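Local structure of phytase (Debaryomyces castellii, 2GFI) at residues Lys81-Val86 / Tyr108-Pro113; Met91-Thr96 / Pro243-Thr248; Gly95-Lys98 / Phe103-Asp106; Lys233-Phe238 / Asp250-Leu255; Phe256-Tyr261 / Ser269-Ile274. The protein hydrolyses phytate (inositol hexakisphosphate) as a 3-phytase of the histidine acid phosphatase family, releasing phosphate. One frame throughout, in Å; residues are numbered along the deposited sequence.

Contact 1. Residues Lys81-Val86 / Tyr108-Pro113; sequences KKYKAV and YEYFVP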
# COMPACT_ATOMS: atom_id res chain seq x y z
N LYS A 81 19.81 25.31 -17.29
CA LYS A 81 21.19 25.66 -17.64
C LYS A 81 22.12 25.58 -16.45
O LYS A 81 23.30 25.19 -16.61
CB LYS A 81 21.28 26.99 -18.38
CG LYS A 81 20.73 26.84 -19.78
CD LYS A 81 21.02 28.02 -20.71
CE LYS A 81 20.66 27.60 -22.12
NZ LYS A 81 21.04 28.65 -23.10
N LYS A 82 21.60 25.93 -15.27
CA LYS A 82 22.36 25.73 -14.05
C LYS A 82 22.61 24.25 -13.80
O LYS A 82 23.71 23.88 -13.36
CB LYS A 82 21.66 26.36 -12.82
CG LYS A 82 21.77 27.87 -12.79
CD LYS A 82 20.69 28.47 -11.88
CE LYS A 82 20.80 29.97 -11.75
NZ LYS A 82 22.20 30.35 -11.35
N TYR A 83 21.61 23.41 -14.05
CA TYR A 83 21.76 21.96 -13.86
C TYR A 83 22.80 21.42 -14.84
O TYR A 83 23.63 20.58 -14.49
CB TYR A 83 20.42 21.18 -13.99
CG TYR A 83 19.30 21.65 -13.09
CD1 TYR A 83 19.56 22.25 -11.85
CD2 TYR A 83 17.96 21.52 -13.48
CE1 TYR A 83 18.53 22.69 -11.03
CE2 TYR A 83 16.91 21.96 -12.66
CZ TYR A 83 17.22 22.53 -11.44
OH TYR A 83 16.21 23.01 -10.61
N LYS A 84 22.75 21.91 -16.07
CA LYS A 84 23.72 21.50 -17.10
C LYS A 84 25.17 21.88 -16.69
O LYS A 84 26.09 21.05 -16.79
CB LYS A 84 23.33 22.08 -18.46
CG LYS A 84 24.18 21.57 -19.63
CD LYS A 84 24.50 20.11 -19.44
CE LYS A 84 24.90 19.42 -20.76
NZ LYS A 84 26.11 19.98 -21.37
N ALA A 85 25.35 23.11 -16.24
CA ALA A 85 26.62 23.57 -15.64
C ALA A 85 27.13 22.69 -14.47
O ALA A 85 28.31 22.36 -14.40
CB ALA A 85 26.55 25.07 -15.25
N VAL A 86 26.24 22.31 -13.55
CA VAL A 86 26.65 21.42 -12.47
C VAL A 86 27.01 20.07 -13.03
O VAL A 86 28.02 19.49 -12.64
CB VAL A 86 25.59 21.28 -11.32
CG1 VAL A 86 26.17 20.43 -10.16
CG2 VAL A 86 25.23 22.64 -10.76
N TYR A 108 26.41 8.43 -17.35
CA TYR A 108 25.30 9.15 -16.82
C TYR A 108 25.05 10.33 -17.74
O TYR A 108 25.90 11.21 -17.89
CB TYR A 108 25.62 9.57 -15.40
CG TYR A 108 24.54 10.36 -14.72
CD1 TYR A 108 23.29 9.80 -14.44
CD2 TYR A 108 24.78 11.67 -14.32
CE1 TYR A 108 22.32 10.54 -13.80
CE2 TYR A 108 23.82 12.40 -13.66
CZ TYR A 108 22.59 11.84 -13.41
OH TYR A 108 21.65 12.59 -12.75
N GLU A 109 23.91 10.32 -18.41
CA GLU A 109 23.56 11.38 -19.31
C GLU A 109 22.90 12.53 -18.55
O GLU A 109 22.29 12.33 -17.52
CB GLU A 109 22.63 10.86 -20.38
CG GLU A 109 23.28 9.83 -21.29
CD GLU A 109 22.36 9.39 -22.42
OE1 GLU A 109 21.16 9.07 -22.18
OE2 GLU A 109 22.82 9.36 -23.57
N TYR A 110 23.07 13.74 -19.06
CA TYR A 110 22.30 14.85 -18.55
C TYR A 110 20.83 14.61 -18.97
O TYR A 110 20.59 14.16 -20.09
CB TYR A 110 22.82 16.15 -19.12
CG TYR A 110 22.00 17.30 -18.63
CD1 TYR A 110 21.83 17.52 -17.27
CD2 TYR A 110 21.38 18.18 -19.52
CE1 TYR A 110 21.05 18.58 -16.81
CE2 TYR A 110 20.61 19.27 -19.05
CZ TYR A 110 20.44 19.44 -17.71
OH TYR A 110 19.67 20.47 -17.21
N PHE A 111 19.88 14.88 -18.07
CA PHE A 111 18.50 14.42 -18.29
C PHE A 111 17.67 15.23 -19.29
O PHE A 111 16.62 14.79 -19.75
CB PHE A 111 17.78 14.27 -16.98
CG PHE A 111 17.50 15.56 -16.26
CD1 PHE A 111 16.30 16.22 -16.45
CD2 PHE A 111 18.41 16.06 -15.36
CE1 PHE A 111 16.02 17.38 -15.75
CE2 PHE A 111 18.16 17.23 -14.68
CZ PHE A 111 16.97 17.90 -14.86
N VAL A 112 18.12 16.43 -19.60
CA VAL A 112 17.50 17.20 -20.65
C VAL A 112 18.33 16.97 -21.92
O VAL A 112 19.39 17.58 -22.09
CB VAL A 112 17.41 18.69 -20.30
CG1 VAL A 112 16.56 19.39 -21.32
CG2 VAL A 112 16.82 18.87 -18.90
N PRO A 113 17.82 16.10 -22.80
CA PRO A 113 18.57 15.71 -24.00
C PRO A 113 18.64 16.92 -24.94
O PRO A 113 19.72 17.27 -25.47
CB PRO A 113 17.72 14.59 -24.61
CG PRO A 113 16.28 14.81 -24.09
CD PRO A 113 16.46 15.51 -22.76
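Lys84 lays its aliphatic chain over the ring of Tyr110. Its CG is anti to the backbone N (chi1 -173°), and a bend at chi2 then leads the chain across the aromatic face. Lys84 CD stands 3.9 Å from the centroid of the Tyr110 ring, close to the ring normal, which makes a CH-pi contact. CB and CE of Lys84 also touch this ring. The chain bends again at chi4, and its charged end leads away to a salt bridge with Glu88 on the same helix. The opposite face of the Tyr110 ring meets the backbone N of Val112, so the ring is sandwiched between the lysine and its own loop.

With its CG also anti to its backbone N (chi1 178°), Tyr110 reaches the helix. The hydroxyl end lies beside the helix: Tyr110 OH is 3.4 Å from Tyr83 CB and 3.6 Å from Lys84 N, with no hydrogen bond to that N. It also lies at the edge of the Tyr83 ring, near its plane. This hydroxyl has a weak hydrogen bond to Gly80 O. Tyr83 has CG beside its backbone N (chi1 -54°), and its ring passes Phe111 at a slant. Tyr83 CD2 meets the edge of the Phe111 ring, 4.0 Å from Phe111 CZ. Phe111 also makes an edge-to-face contact with Tyr258 of helix 249-266.

No hydrogen bond joins the two segments. Helix 77-91 holds loop 108-113 by apolar and CH-pi contacts, while the lysine charge pairs with Glu88 and the hydroxyl bonds weakly to Gly80, both on the helix.

Contact 2. Residues Met91-Thr96 / Pro243-Thr248; sequences MSYNGT and PGLNIT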
# COMPACT_ATOMS: atom_id res chain seq x y z
N MET A 91 31.03 16.07 -14.40
CA MET A 91 31.67 15.24 -15.43
C MET A 91 33.16 15.54 -15.65
O MET A 91 33.88 14.69 -16.14
CB MET A 91 30.91 15.30 -16.77
CG MET A 91 29.51 14.64 -16.74
SD MET A 91 29.37 12.91 -16.15
CE MET A 91 28.77 13.17 -14.52
N SER A 92 33.63 16.70 -15.24
CA SER A 92 35.00 17.07 -15.52
C SER A 92 35.94 16.78 -14.34
O SER A 92 37.16 17.02 -14.42
CB SER A 92 35.06 18.54 -15.94
OG SER A 92 34.93 19.33 -14.78
N TYR A 93 35.37 16.27 -13.25
CA TYR A 93 36.11 15.65 -12.16
C TYR A 93 37.04 14.57 -12.73
O TYR A 93 36.63 13.72 -13.48
CB TYR A 93 35.13 15.00 -11.17
CG TYR A 93 35.80 14.30 -10.01
CD1 TYR A 93 36.57 15.01 -9.12
CD2 TYR A 93 35.64 12.93 -9.80
CE1 TYR A 93 37.18 14.40 -8.05
CE2 TYR A 93 36.25 12.29 -8.72
CZ TYR A 93 37.02 13.03 -7.86
OH TYR A 93 37.66 12.46 -6.81
N ASN A 94 38.31 14.61 -12.43
CA ASN A 94 39.09 13.54 -13.00
C ASN A 94 39.46 12.60 -11.86
O ASN A 94 40.07 12.99 -10.85
CB ASN A 94 40.27 14.07 -13.83
CG ASN A 94 41.56 13.97 -13.11
OD1 ASN A 94 41.81 14.73 -12.14
ND2 ASN A 94 42.41 13.02 -13.55
N GLY A 95 39.00 11.37 -12.01
CA GLY A 95 38.83 10.50 -10.88
C GLY A 95 37.57 9.70 -11.13
O GLY A 95 36.70 10.11 -11.91
N THR A 96 37.50 8.54 -10.49
CA THR A 96 36.30 7.74 -10.48
C THR A 96 35.49 8.16 -9.27
O THR A 96 36.01 8.17 -8.15
CB THR A 96 36.70 6.30 -10.38
OG1 THR A 96 37.40 5.97 -11.59
CG2 THR A 96 35.50 5.39 -10.42
N PRO A 243 37.99 13.04 -3.48
CA PRO A 243 39.01 14.06 -3.18
C PRO A 243 39.23 14.98 -4.37
O PRO A 243 39.37 14.49 -5.49
CB PRO A 243 40.25 13.23 -2.87
CG PRO A 243 39.66 11.94 -2.32
CD PRO A 243 38.52 11.67 -3.27
N GLY A 244 39.16 16.29 -4.14
CA GLY A 244 39.46 17.26 -5.18
C GLY A 244 38.25 17.61 -6.02
O GLY A 244 38.35 18.48 -6.92
N LEU A 245 37.11 16.97 -5.74
CA LEU A 245 35.85 17.32 -6.40
C LEU A 245 35.57 18.82 -6.24
O LEU A 245 35.48 19.34 -5.12
CB LEU A 245 34.68 16.52 -5.83
CG LEU A 245 33.32 16.94 -6.37
CD1 LEU A 245 33.15 16.54 -7.86
CD2 LEU A 245 32.22 16.40 -5.48
N ASN A 246 35.46 19.51 -7.37
CA ASN A 246 35.39 20.95 -7.33
C ASN A 246 33.98 21.47 -7.67
O ASN A 246 33.70 21.86 -8.81
CB ASN A 246 36.47 21.56 -8.25
CG ASN A 246 36.63 23.07 -8.04
OD1 ASN A 246 36.14 23.65 -7.06
ND2 ASN A 246 37.30 23.73 -8.99
N ILE A 247 33.09 21.44 -6.68
CA ILE A 247 31.78 22.05 -6.82
C ILE A 247 31.52 22.86 -5.57
O ILE A 247 32.18 22.66 -4.54
CB ILE A 247 30.66 21.01 -7.08
CG1 ILE A 247 30.47 20.05 -5.89
CG2 ILE A 247 30.88 20.22 -8.41
CD1 ILE A 247 29.26 19.08 -6.04
N THR A 248 30.58 23.78 -5.68
CA THR A 248 30.20 24.66 -4.58
C THR A 248 28.93 24.22 -3.87
O THR A 248 28.21 23.30 -4.32
CB THR A 248 30.00 26.11 -5.10
OG1 THR A 248 29.01 26.10 -6.13
CG2 THR A 248 31.27 26.63 -5.85
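Tyr93 gives the polar link of this contact. Its hydroxyl donates a hydrogen bond to the backbone carbonyl of Pro243, with Tyr93 OH 3.0 Å from Pro243 O. The donor sits above the carbonyl plane, 37° out of it, so the bond does not follow a lone pair. The acceptor lies at the edge of the Tyr93 ring, in its plane. The proline nitrogen is also near the hydroxyl but is tertiary and cannot donate.

The apolar part lies along one side of the same ring. Tyr93 CE1 is 4.0 Å from Leu245 CB, and Leu245 CD1 lies 4.0 Å from Tyr93 CD1. The two side chains cross at about a right angle. The backbone joins in as well: Tyr93 CE1 is 3.5 Å from Leu245 N, and Gly244 C lies at the ring edge. With CG anti to the backbone N (chi1 179°), the ring extends toward 243-245. With a phenylalanine here, the carbonyl of Pro243 would probably be left without its hydroxyl partner, and the two segments would lose their one hydrogen bond.

Further packing sets the pair in the fold. Tyr93 also meets the ring of Phe97, and Leu245 touches Leu90 of helix 77-91 and Phe238 of helix 229-241. Gly244 takes a phi of 88°, easy for a residue without a CB, and the chain turns beside the ring. The arrangement is a loop-to-loop junction in this histidine acid phosphatase. It joins the loop that follows helix 77-91 to the connection between helices 229-241 and 249-266, away from the predicted catalytic residues.

Contact 3. Residues Gly95-Lys98 / Phe103-Asp106; sequences GTFK and FLND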
# COMPACT_ATOMS: atom_id res chain seq x y z
N GLY A 95 39.00 11.37 -12.01
CA GLY A 95 38.83 10.50 -10.88
C GLY A 95 37.57 9.70 -11.13
O GLY A 95 36.70 10.11 -11.91
N THR A 96 37.50 8.54 -10.49
CA THR A 96 36.30 7.74 -10.48
C THR A 96 35.49 8.16 -9.27
O THR A 96 36.01 8.17 -8.15
CB THR A 96 36.70 6.30 -10.38
OG1 THR A 96 37.40 5.97 -11.59
CG2 THR A 96 35.50 5.39 -10.42
N PHE A 97 34.24 8.55 -9.49
CA PHE A 97 33.33 8.85 -8.39
C PHE A 97 33.08 7.63 -7.53
O PHE A 97 32.91 6.54 -8.04
CB PHE A 97 32.00 9.39 -8.92
CG PHE A 97 32.06 10.82 -9.38
CD1 PHE A 97 32.03 11.86 -8.47
CD2 PHE A 97 32.15 11.12 -10.74
CE1 PHE A 97 32.08 13.19 -8.88
CE2 PHE A 97 32.20 12.45 -11.17
CZ PHE A 97 32.17 13.49 -10.22
N LYS A 98 33.06 7.83 -6.23
CA LYS A 98 32.74 6.77 -5.27
C LYS A 98 31.61 7.27 -4.39
O LYS A 98 31.23 8.42 -4.51
CB LYS A 98 33.98 6.38 -4.44
CG LYS A 98 35.08 5.65 -5.30
CD LYS A 98 36.21 5.03 -4.48
CE LYS A 98 37.00 6.08 -3.70
NZ LYS A 98 37.54 7.12 -4.62
N PHE A 103 27.11 6.89 -9.35
CA PHE A 103 26.29 6.72 -10.55
C PHE A 103 26.77 7.65 -11.67
O PHE A 103 26.43 7.43 -12.84
CB PHE A 103 24.81 7.00 -10.23
CG PHE A 103 24.55 8.44 -9.81
CD1 PHE A 103 24.23 9.41 -10.76
CD2 PHE A 103 24.64 8.82 -8.47
CE1 PHE A 103 24.00 10.73 -10.38
CE2 PHE A 103 24.44 10.15 -8.09
CZ PHE A 103 24.08 11.10 -9.03
N LEU A 104 27.52 8.69 -11.30
CA LEU A 104 28.09 9.67 -12.24
C LEU A 104 29.04 9.06 -13.24
O LEU A 104 29.14 9.55 -14.35
CB LEU A 104 28.78 10.82 -11.51
CG LEU A 104 27.86 11.74 -10.69
CD1 LEU A 104 28.67 12.72 -9.91
CD2 LEU A 104 26.87 12.47 -11.60
N ASN A 105 29.72 7.98 -12.84
CA ASN A 105 30.57 7.17 -13.74
C ASN A 105 29.81 6.37 -14.82
O ASN A 105 30.42 5.94 -15.81
CB ASN A 105 31.41 6.15 -12.94
CG ASN A 105 32.16 6.77 -11.76
OD1 ASN A 105 32.77 7.82 -11.88
ND2 ASN A 105 32.09 6.10 -10.61
N ASP A 106 28.52 6.12 -14.64
CA ASP A 106 27.87 5.07 -15.43
C ASP A 106 27.22 5.52 -16.72
O ASP A 106 26.05 5.22 -16.96
CB ASP A 106 26.87 4.28 -14.59
CG ASP A 106 27.50 3.76 -13.32
OD1 ASP A 106 26.77 3.63 -12.31
OD2 ASP A 106 28.72 3.48 -13.23
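Asn105 clips the backbone of Phe97 at the closure of a short loop, where a 3-10 turn folds back on the chain that follows helix 77-91. Its amide uses both ends. Asn105 OD1 accepts from Phe97 N at 2.9 Å, in the carbonyl plane and on a lone pair. Asn105 ND2 donates to Phe97 O at 2.7 Å, and this acceptor lies almost in the amide plane. The two bonds fix the rotation of the amide.

Close packing of apolar groups adds to these bonds on the tight side. The ring of Phe97 has Leu104 CD1 over the centre of one face, a CH-pi contact only 8° off the ring normal. Leu104 CB is 3.5 Å from Phe97 CD2. Leu104 is also packed against Leu90 and Met91 of helix 77-91, and Phe97 against Leu245.

The other side is looser and more exposed. Thr96 gives only its methyl group, near the amide of Asn105. Here the second subunit comes in: Thr96 packs on Thr96 of that subunit, and Asp106 OD2 accepts a hydrogen bond from Gly99 N of the second subunit. Asn105 OD1 also lies at the edge of the Phe97 ring, in its plane, 3.5 Å from Phe97 CD2.

Contact 4. Residues Lys233-Phe238 / Asp250-Leu255; sequences KALNRF and DDVSNL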
# COMPACT_ATOMS: atom_id res chain seq x y z
N LYS A 233 27.97 20.61 4.70
CA LYS A 233 28.13 19.26 5.18
C LYS A 233 27.92 18.28 4.05
O LYS A 233 28.66 17.32 3.92
CB LYS A 233 27.19 18.94 6.34
CG LYS A 233 27.45 19.79 7.60
CD LYS A 233 26.35 19.57 8.63
CE LYS A 233 26.83 19.89 10.03
NZ LYS A 233 26.81 21.37 10.25
N ALA A 234 26.91 18.54 3.21
CA ALA A 234 26.63 17.62 2.11
C ALA A 234 27.86 17.61 1.19
O ALA A 234 28.42 16.55 0.93
CB ALA A 234 25.38 18.03 1.37
N LEU A 235 28.32 18.80 0.78
CA LEU A 235 29.52 18.98 -0.02
C LEU A 235 30.74 18.27 0.56
O LEU A 235 31.42 17.53 -0.14
CB LEU A 235 29.81 20.47 -0.21
CG LEU A 235 30.92 20.84 -1.20
CD1 LEU A 235 30.66 20.23 -2.60
CD2 LEU A 235 31.05 22.32 -1.28
N ASN A 236 31.00 18.48 1.84
CA ASN A 236 32.14 17.82 2.47
C ASN A 236 32.00 16.34 2.41
O ASN A 236 33.00 15.64 2.28
CB ASN A 236 32.34 18.26 3.93
CG ASN A 236 32.74 19.68 4.04
OD1 ASN A 236 33.25 20.25 3.09
ND2 ASN A 236 32.50 20.28 5.18
N ARG A 237 30.78 15.83 2.49
CA ARG A 237 30.58 14.39 2.35
C ARG A 237 30.94 13.91 0.94
O ARG A 237 31.55 12.84 0.76
CB ARG A 237 29.15 13.98 2.71
CG ARG A 237 28.93 12.49 2.81
CD ARG A 237 27.51 12.14 3.36
NE ARG A 237 26.44 12.61 2.48
CZ ARG A 237 25.59 13.61 2.71
NH1 ARG A 237 25.63 14.32 3.85
NH2 ARG A 237 24.67 13.91 1.78
N PHE A 238 30.57 14.70 -0.05
CA PHE A 238 30.83 14.38 -1.45
C PHE A 238 32.33 14.43 -1.69
O PHE A 238 32.89 13.56 -2.37
CB PHE A 238 30.09 15.37 -2.35
CG PHE A 238 28.58 15.31 -2.19
CD1 PHE A 238 27.97 14.19 -1.62
CD2 PHE A 238 27.78 16.37 -2.61
CE1 PHE A 238 26.60 14.13 -1.47
CE2 PHE A 238 26.41 16.31 -2.46
CZ PHE A 238 25.80 15.19 -1.88
N ASP A 250 26.43 26.22 -3.67
CA ASP A 250 25.50 26.63 -4.71
C ASP A 250 25.15 25.51 -5.67
O ASP A 250 24.00 25.36 -6.03
CB ASP A 250 26.09 27.80 -5.55
CG ASP A 250 25.10 28.33 -6.64
OD1 ASP A 250 23.95 28.71 -6.23
OD2 ASP A 250 25.38 28.44 -7.92
N ASP A 251 26.16 24.78 -6.14
CA ASP A 251 25.98 23.60 -6.97
C ASP A 251 25.12 22.54 -6.29
O ASP A 251 24.15 22.07 -6.86
CB ASP A 251 27.34 23.01 -7.35
CG ASP A 251 28.16 23.97 -8.22
OD1 ASP A 251 27.56 24.88 -8.84
OD2 ASP A 251 29.40 23.90 -8.32
N VAL A 252 25.51 22.20 -5.06
CA VAL A 252 24.83 21.24 -4.22
C VAL A 252 23.37 21.68 -4.03
O VAL A 252 22.47 20.89 -4.19
CB VAL A 252 25.54 21.07 -2.87
CG1 VAL A 252 24.76 20.11 -1.95
CG2 VAL A 252 26.99 20.57 -3.06
N SER A 253 23.16 22.94 -3.75
CA SER A 253 21.82 23.46 -3.61
C SER A 253 20.96 23.24 -4.86
O SER A 253 19.79 22.95 -4.77
CB SER A 253 21.89 24.93 -3.31
OG SER A 253 20.58 25.39 -3.05
N ASN A 254 21.58 23.35 -6.04
CA ASN A 254 20.94 23.11 -7.32
C ASN A 254 20.70 21.65 -7.61
O ASN A 254 19.88 21.28 -8.45
CB ASN A 254 21.81 23.75 -8.42
CG ASN A 254 21.62 25.24 -8.48
OD1 ASN A 254 22.54 26.00 -8.80
ND2 ASN A 254 20.42 25.68 -8.15
N LEU A 255 21.36 20.79 -6.88
CA LEU A 255 21.21 19.38 -7.15
C LEU A 255 19.88 18.88 -6.59
O LEU A 255 19.37 17.85 -7.02
CB LEU A 255 22.41 18.61 -6.60
CG LEU A 255 23.73 18.78 -7.33
CD1 LEU A 255 24.84 17.88 -6.65
CD2 LEU A 255 23.53 18.42 -8.78
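Val252 has CG1 anti to its backbone N (chi1 176°) and CG2 anti to its carbonyl carbon, so its two methyls fork toward different residues of helix 229-241. Leu235 has CG anti to its backbone N (chi1 -171°), and its CD1 branch comes to meet one prong of the fork. Phe238 has CG beside its backbone N, and its ring turns to the other prong.

The CG2 methyl of Val252 touches Leu235 CD1 at 3.7 Å, and Leu235 CB lies a little farther off. The CG1 methyl sits between two partners: it is 4.0 Å from Ala234 CB and 4.2 Å from Phe238 CE2. The methyl approaches the Phe238 ring obliquely. The ring's own helix supplies Ala234 O over one of its faces. All four residues are buried, and no hydrogen bond crosses the contact. Cut back to an alanine here, Val252 would have neither CG1 nor CG2, which is likely to open a gap facing Ala234, Leu235 and Phe238.

Other side chains continue the packing. Val252 also meets Leu231 on helix 229-241 and Phe275, and Leu235 meets Ile247. Nearby, Asp251 forms a salt bridge with Lys89 of helix 77-91, and Arg237 pairs with Glu100 and Glu279.

The axes of the two short segments run 9.8 Å apart at their closest and cross at 97°. The small Ala234 faces the valine where they meet. This is a nearly perpendicular helix-helix crossing, made by consecutive helices 229-241 and 249-266 in the helical part of this histidine acid phosphatase.

Contact 5. Residues Phe256-Tyr261 / Ser269-Ile274; sequences FGYCAY and SPMCDI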
# COMPACT_ATOMS: atom_id res chain seq x y z
N PHE A 256 19.32 19.62 -5.63
CA PHE A 256 17.93 19.36 -5.18
C PHE A 256 16.94 19.55 -6.29
O PHE A 256 16.13 18.65 -6.52
CB PHE A 256 17.50 20.20 -3.98
CG PHE A 256 18.19 19.84 -2.73
CD1 PHE A 256 17.72 18.77 -1.97
CD2 PHE A 256 19.31 20.55 -2.31
CE1 PHE A 256 18.38 18.43 -0.77
CE2 PHE A 256 19.96 20.23 -1.14
CZ PHE A 256 19.50 19.17 -0.36
N GLY A 257 16.99 20.69 -6.97
CA GLY A 257 16.14 20.91 -8.15
C GLY A 257 16.45 19.89 -9.25
O GLY A 257 15.56 19.37 -9.94
N TYR A 258 17.73 19.60 -9.44
CA TYR A 258 18.14 18.64 -10.44
C TYR A 258 17.44 17.30 -10.15
O TYR A 258 16.86 16.70 -11.05
CB TYR A 258 19.68 18.52 -10.34
CG TYR A 258 20.35 17.76 -11.45
CD1 TYR A 258 21.34 18.38 -12.25
CD2 TYR A 258 20.04 16.41 -11.70
CE1 TYR A 258 21.99 17.68 -13.25
CE2 TYR A 258 20.69 15.72 -12.69
CZ TYR A 258 21.66 16.36 -13.47
OH TYR A 258 22.28 15.65 -14.49
N CYS A 259 17.51 16.85 -8.90
CA CYS A 259 16.78 15.68 -8.42
C CYS A 259 15.27 15.78 -8.78
O CYS A 259 14.71 14.89 -9.41
CB CYS A 259 16.99 15.56 -6.89
SG CYS A 259 15.68 14.71 -5.99
N ALA A 260 14.65 16.90 -8.38
CA ALA A 260 13.22 17.11 -8.62
C ALA A 260 12.91 17.03 -10.09
O ALA A 260 12.00 16.33 -10.49
CB ALA A 260 12.76 18.40 -8.03
N TYR A 261 13.69 17.74 -10.91
CA TYR A 261 13.52 17.69 -12.35
C TYR A 261 13.86 16.40 -13.04
O TYR A 261 13.16 16.03 -13.95
CB TYR A 261 14.13 18.93 -13.04
CG TYR A 261 13.23 20.06 -12.70
CD1 TYR A 261 12.01 20.19 -13.34
CD2 TYR A 261 13.54 20.93 -11.66
CE1 TYR A 261 11.13 21.18 -13.00
CE2 TYR A 261 12.66 21.95 -11.32
CZ TYR A 261 11.46 22.06 -12.01
OH TYR A 261 10.56 23.04 -11.68
N SER A 269 15.53 9.55 -10.19
CA SER A 269 16.76 10.30 -10.28
C SER A 269 17.79 9.76 -9.30
O SER A 269 17.58 9.82 -8.11
CB SER A 269 16.51 11.76 -9.93
OG SER A 269 17.73 12.46 -9.92
N PRO A 270 18.92 9.29 -9.81
CA PRO A 270 20.05 8.97 -8.95
C PRO A 270 20.47 10.18 -8.12
O PRO A 270 20.99 10.02 -7.06
CB PRO A 270 21.16 8.60 -9.95
CG PRO A 270 20.72 9.14 -11.23
CD PRO A 270 19.22 9.06 -11.25
N MET A 271 20.19 11.37 -8.58
CA MET A 271 20.64 12.58 -7.91
C MET A 271 19.84 12.78 -6.63
O MET A 271 20.34 13.39 -5.66
CB MET A 271 20.47 13.76 -8.88
CG MET A 271 21.20 14.99 -8.49
SD MET A 271 22.97 14.78 -8.51
CE MET A 271 23.36 14.96 -10.28
N CYS A 272 18.61 12.25 -6.62
CA CYS A 272 17.78 12.21 -5.39
C CYS A 272 18.42 11.37 -4.29
O CYS A 272 18.06 11.53 -3.10
CB CYS A 272 16.39 11.67 -5.66
SG CYS A 272 15.43 12.77 -6.68
N ASP A 273 19.33 10.47 -4.68
CA ASP A 273 19.93 9.56 -3.68
C ASP A 273 21.08 10.10 -2.90
O ASP A 273 21.60 9.40 -2.05
CB ASP A 273 20.39 8.29 -4.34
CG ASP A 273 19.31 7.65 -5.09
OD1 ASP A 273 18.13 7.84 -4.68
OD2 ASP A 273 19.53 6.96 -6.08
N ILE A 274 21.48 11.32 -3.18
CA ILE A 274 22.74 11.83 -2.59
C ILE A 274 22.48 12.61 -1.31
O ILE A 274 23.41 13.00 -0.62
CB ILE A 274 23.49 12.69 -3.63
CG1 ILE A 274 22.77 14.02 -3.84
CG2 ILE A 274 23.67 11.90 -4.94
CD1 ILE A 274 23.57 15.03 -4.70
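A disulfide joins Cys259 on helix 249-266 to Cys272 in the 3-10 turn just after it. Cys259 SG and Cys272 SG are 2.1 Å apart, and the torsion about the S-S bond is 95°, close to the relaxed value near 90°. In Cys259 the sulfur is anti to the backbone N (chi1 154°), while in Cys272 it is anti to the carbonyl carbon, and these settings point the two sulfurs at each other.

Beside the bridge, Met271 reaches over the ring of Tyr258. Its chain bends at chi2 and chi3, which brings CE over one face, 3.8 Å from the centroid of the Tyr258 ring. This is a CH-pi contact. The sulfur stands farther off and oblique, in a Met-aromatic contact. Met271 CG is 3.7 Å from Tyr258 CD2, so the chain meets the ring at two points.

Ser269 shapes the turn. Its OG accepts from Met271 N at 3.0 Å, an ST turn, and more weakly from Cys272 N. The same oxygen is hydrogen-bonded to Glu262 of the helix. Ser269 CB rests 3.6 Å from Cys259 O.

The pieces are linked covalently by sulfur and packed through methionine and tyrosine. The disulfide would probably limit how far the turn could move from the helix; Ser269 adds a polar tie through Glu262 and bonds the turn's own backbone N-H groups.

From the N terminus, contact 1 comes first and closes the span 81-113, tying helix 77-91 to a following loop. Contact 3 closes a smaller loop, 95-106, within that span. Contact 2 starts from the same part of the chain and closes the long span 91-248. It crosses contact 1 and also contact 4, which closes the short connection between helices 229-241 and 249-266. Contact 5 follows in series and closes the return after helix 249-266. Contacts 4 and 5 share that helix and meet through Leu255 and Ile274. Contacts 1 and 5 touch through Tyr108 and Pro270. Together they bind helices 77-91, 229-241 and 249-266 and their loops on one side of the chain.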